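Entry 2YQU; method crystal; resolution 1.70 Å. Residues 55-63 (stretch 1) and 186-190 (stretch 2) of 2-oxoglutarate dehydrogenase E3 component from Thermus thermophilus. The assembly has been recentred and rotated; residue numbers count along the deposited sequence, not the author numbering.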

# COMPACT_ATOMS: atom_id res chain seq x y z
N THR A 55 15.02 0.40 -11.15
CA THR A 55 14.87 0.85 -12.54
C THR A 55 13.64 1.70 -12.68
O THR A 55 13.60 2.60 -13.51
CB THR A 55 14.81 -0.32 -13.55
OG1 THR A 55 13.82 -1.27 -13.17
CG2 THR A 55 16.13 -1.07 -13.59
N GLU A 56 12.62 1.44 -11.87
CA GLU A 56 11.40 2.24 -11.94
C GLU A 56 11.70 3.70 -11.62
O GLU A 56 11.22 4.59 -12.32
CB GLU A 56 10.33 1.71 -10.98
CG GLU A 56 8.94 2.26 -11.27
CD GLU A 56 8.44 3.18 -10.18
OE1 GLU A 56 7.34 2.92 -9.64
OE2 GLU A 56 9.14 4.17 -9.87
N ARG A 57 12.50 3.94 -10.58
CA ARG A 57 12.89 5.31 -10.20
C ARG A 57 13.71 5.96 -11.31
O ARG A 57 13.49 7.12 -11.65
CB ARG A 57 13.72 5.29 -8.91
CG ARG A 57 12.93 5.51 -7.65
CD ARG A 57 12.09 4.34 -7.25
NE ARG A 57 10.66 4.66 -7.15
CZ ARG A 57 9.70 3.75 -7.00
NH1 ARG A 57 8.43 4.13 -6.92
NH2 ARG A 57 9.99 2.44 -6.95
N ILE A 58 14.65 5.20 -11.85
CA ILE A 58 15.49 5.67 -12.95
C ILE A 58 14.63 6.05 -14.15
O ILE A 58 14.80 7.14 -14.72
CB ILE A 58 16.53 4.58 -13.31
CG1 ILE A 58 17.60 4.51 -12.23
CG2 ILE A 58 17.19 4.85 -14.68
CD1 ILE A 58 18.39 3.23 -12.22
N TYR A 59 13.69 5.19 -14.51
CA TYR A 59 12.86 5.38 -15.68
C TYR A 59 12.02 6.64 -15.54
O TYR A 59 11.93 7.42 -16.48
CB TYR A 59 11.94 4.17 -15.90
CG TYR A 59 11.23 4.13 -17.24
CD1 TYR A 59 11.94 4.21 -18.44
CD2 TYR A 59 9.85 3.99 -17.31
CE1 TYR A 59 11.29 4.17 -19.67
CE2 TYR A 59 9.19 3.94 -18.54
CZ TYR A 59 9.91 4.03 -19.71
OH TYR A 59 9.27 3.98 -20.93
N GLU A 60 11.42 6.85 -14.37
CA GLU A 60 10.56 8.02 -14.15
C GLU A 60 11.37 9.32 -14.23
O GLU A 60 10.89 10.30 -14.79
CB GLU A 60 9.83 7.96 -12.80
CG GLU A 60 8.75 6.89 -12.69
CD GLU A 60 7.61 7.07 -13.68
OE1 GLU A 60 7.14 6.05 -14.23
OE2 GLU A 60 7.17 8.22 -13.90
N ALA A 61 12.58 9.32 -13.69
CA ALA A 61 13.46 10.49 -13.74
C ALA A 61 13.88 10.79 -15.19
O ALA A 61 14.02 11.95 -15.57
CB ALA A 61 14.67 10.29 -12.85
N LYS A 62 14.06 9.74 -15.99
CA LYS A 62 14.40 9.91 -17.41
C LYS A 62 13.25 10.50 -18.21
O LYS A 62 13.46 11.33 -19.10
CB LYS A 62 14.82 8.57 -18.02
CG LYS A 62 16.21 8.13 -17.61
CD LYS A 62 16.49 6.70 -18.04
CE LYS A 62 17.96 6.35 -17.88
NZ LYS A 62 18.81 7.03 -18.90
N LYS A 63 12.02 10.09 -17.90
CA LYS A 63 10.84 10.62 -18.58
C LYS A 63 10.56 12.07 -18.16
O LYS A 63 9.95 12.82 -18.91
CB LYS A 63 9.61 9.74 -18.30
CG LYS A 63 9.65 8.39 -19.00
CD LYS A 63 8.27 7.76 -19.13
CE LYS A 63 7.77 7.21 -17.80
NZ LYS A 63 6.60 6.29 -17.99
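Stretch 2, residues 186-190: WHRLG

Stretch 1 is helical throughout, with phi/psi values near -65/-40 and an unbroken ladder of i to i+4 bonds, from Tyr 59 N to Thr 55 O (2.8 Å) through Lys 63 N to Tyr 59 O (3.0 Å). Stretch 2 is the closing turn of another helix. Its backbone is still helical at Trp 186 and His 187, drifts to -94/5 at Leu 189 and reverses the sign of phi at Gly 190 (114/1). Gly 190 N donates to His 187 O (3.1 Å), one of the two bonds of a Schellman motif; a weak bond also joins Leu 189 N to Trp 186 O (3.1 Å). At these angles a CB on residue 190 would be jammed against the carbonyl O of Leu 189, which by itself calls for glycine. The register is clear: the closest CA pair is Tyr 59 and Arg 188, 5.5 Å apart, and the contact buries 401 Å² over both sides.

The polar evidence centres on Arg 188, the residue most covered by the other stretch. With chi2 to chi4 all near 180°, its CA-to-CB bond points toward stretch 1, and its extended side chain passes Tyr 59 and reaches Thr 55. There Arg 188 NH1 donates to Thr 55 OG1 at 3.1 Å with an N-H...O angle of 164°, and the hydroxyl lies near the guanidinium plane, where an N-H can point at it. Arg 188 NH1 is also 3.4 Å from Glu 56 N, but both are donors, so this is proximity without a hydrogen bond. Glu 56 CB, 3.5 Å from Arg 188 NH1, lies over one face of the guanidinium, although the CA-to-CB bond of Glu 56 points away overall.

Aromatic contacts gather at Tyr 59. Arg 188 CG sits 4.1 Å from the ring centroid and 27° off the ring normal, a CH-pi contact over one face; the closest side-chain atoms are Tyr 59 CG and Arg 188 CG, at 3.7 Å. The Tyr 59 and His 187 rings are oblique, with centroids 5.9 Å apart and planes at 59°. The nearest atoms of the two residues are Tyr 59 OH and His 187 NE2, 3.6 Å apart, a contact and not a hydrogen bond. The hydrogen bond of His 187 NE2 is made elsewhere in the structure.

Apolar packing involves Leu 189, whose CB points sideways while its end comes nearer. Leu 189 CD2 meets Thr 55 CG2 at 3.9 Å and Ile 58 CG2 at 4.4 Å.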

# COMPACT_ATOMS: atom_id res chain seq x y z
N TRP A 186 14.75 -4.24 -18.46
CA TRP A 186 15.75 -3.89 -19.47
C TRP A 186 15.22 -2.84 -20.44
O TRP A 186 15.98 -2.00 -20.92
CB TRP A 186 16.26 -5.16 -20.17
CG TRP A 186 17.03 -6.01 -19.21
CD1 TRP A 186 16.62 -7.19 -18.65
CD2 TRP A 186 18.30 -5.71 -18.63
NE1 TRP A 186 17.58 -7.65 -17.78
CE2 TRP A 186 18.62 -6.76 -17.75
CE3 TRP A 186 19.22 -4.67 -18.79
CZ2 TRP A 186 19.82 -6.80 -17.02
CZ3 TRP A 186 20.40 -4.70 -18.06
CH2 TRP A 186 20.69 -5.76 -17.19
N HIS A 187 13.90 -2.84 -20.66
CA HIS A 187 13.26 -1.79 -21.45
C HIS A 187 13.48 -0.41 -20.82
O HIS A 187 13.77 0.57 -21.51
CB HIS A 187 11.77 -2.06 -21.61
CG HIS A 187 11.02 -0.90 -22.18
ND1 HIS A 187 11.18 -0.48 -23.49
CD2 HIS A 187 10.14 -0.04 -21.62
CE1 HIS A 187 10.41 0.57 -23.70
NE2 HIS A 187 9.78 0.86 -22.58
N ARG A 188 13.36 -0.35 -19.50
CA ARG A 188 13.59 0.89 -18.76
C ARG A 188 15.01 1.42 -18.93
O ARG A 188 15.24 2.62 -18.81
CB ARG A 188 13.34 0.67 -17.28
CG ARG A 188 11.91 0.50 -16.93
CD ARG A 188 11.71 -0.04 -15.54
NE ARG A 188 10.31 -0.02 -15.15
CZ ARG A 188 9.86 -0.52 -14.00
NH1 ARG A 188 10.70 -1.04 -13.12
NH2 ARG A 188 8.56 -0.47 -13.73
N LEU A 189 15.96 0.52 -19.17
CA LEU A 189 17.37 0.88 -19.32
C LEU A 189 17.79 1.10 -20.78
O LEU A 189 18.97 1.32 -21.06
CB LEU A 189 18.24 -0.19 -18.66
CG LEU A 189 17.97 -0.40 -17.16
CD1 LEU A 189 18.90 -1.44 -16.59
CD2 LEU A 189 18.09 0.91 -16.38
N GLY A 190 16.83 1.04 -21.70
CA GLY A 190 17.05 1.42 -23.08
C GLY A 190 16.96 0.30 -24.10
O GLY A 190 17.16 0.52 -25.29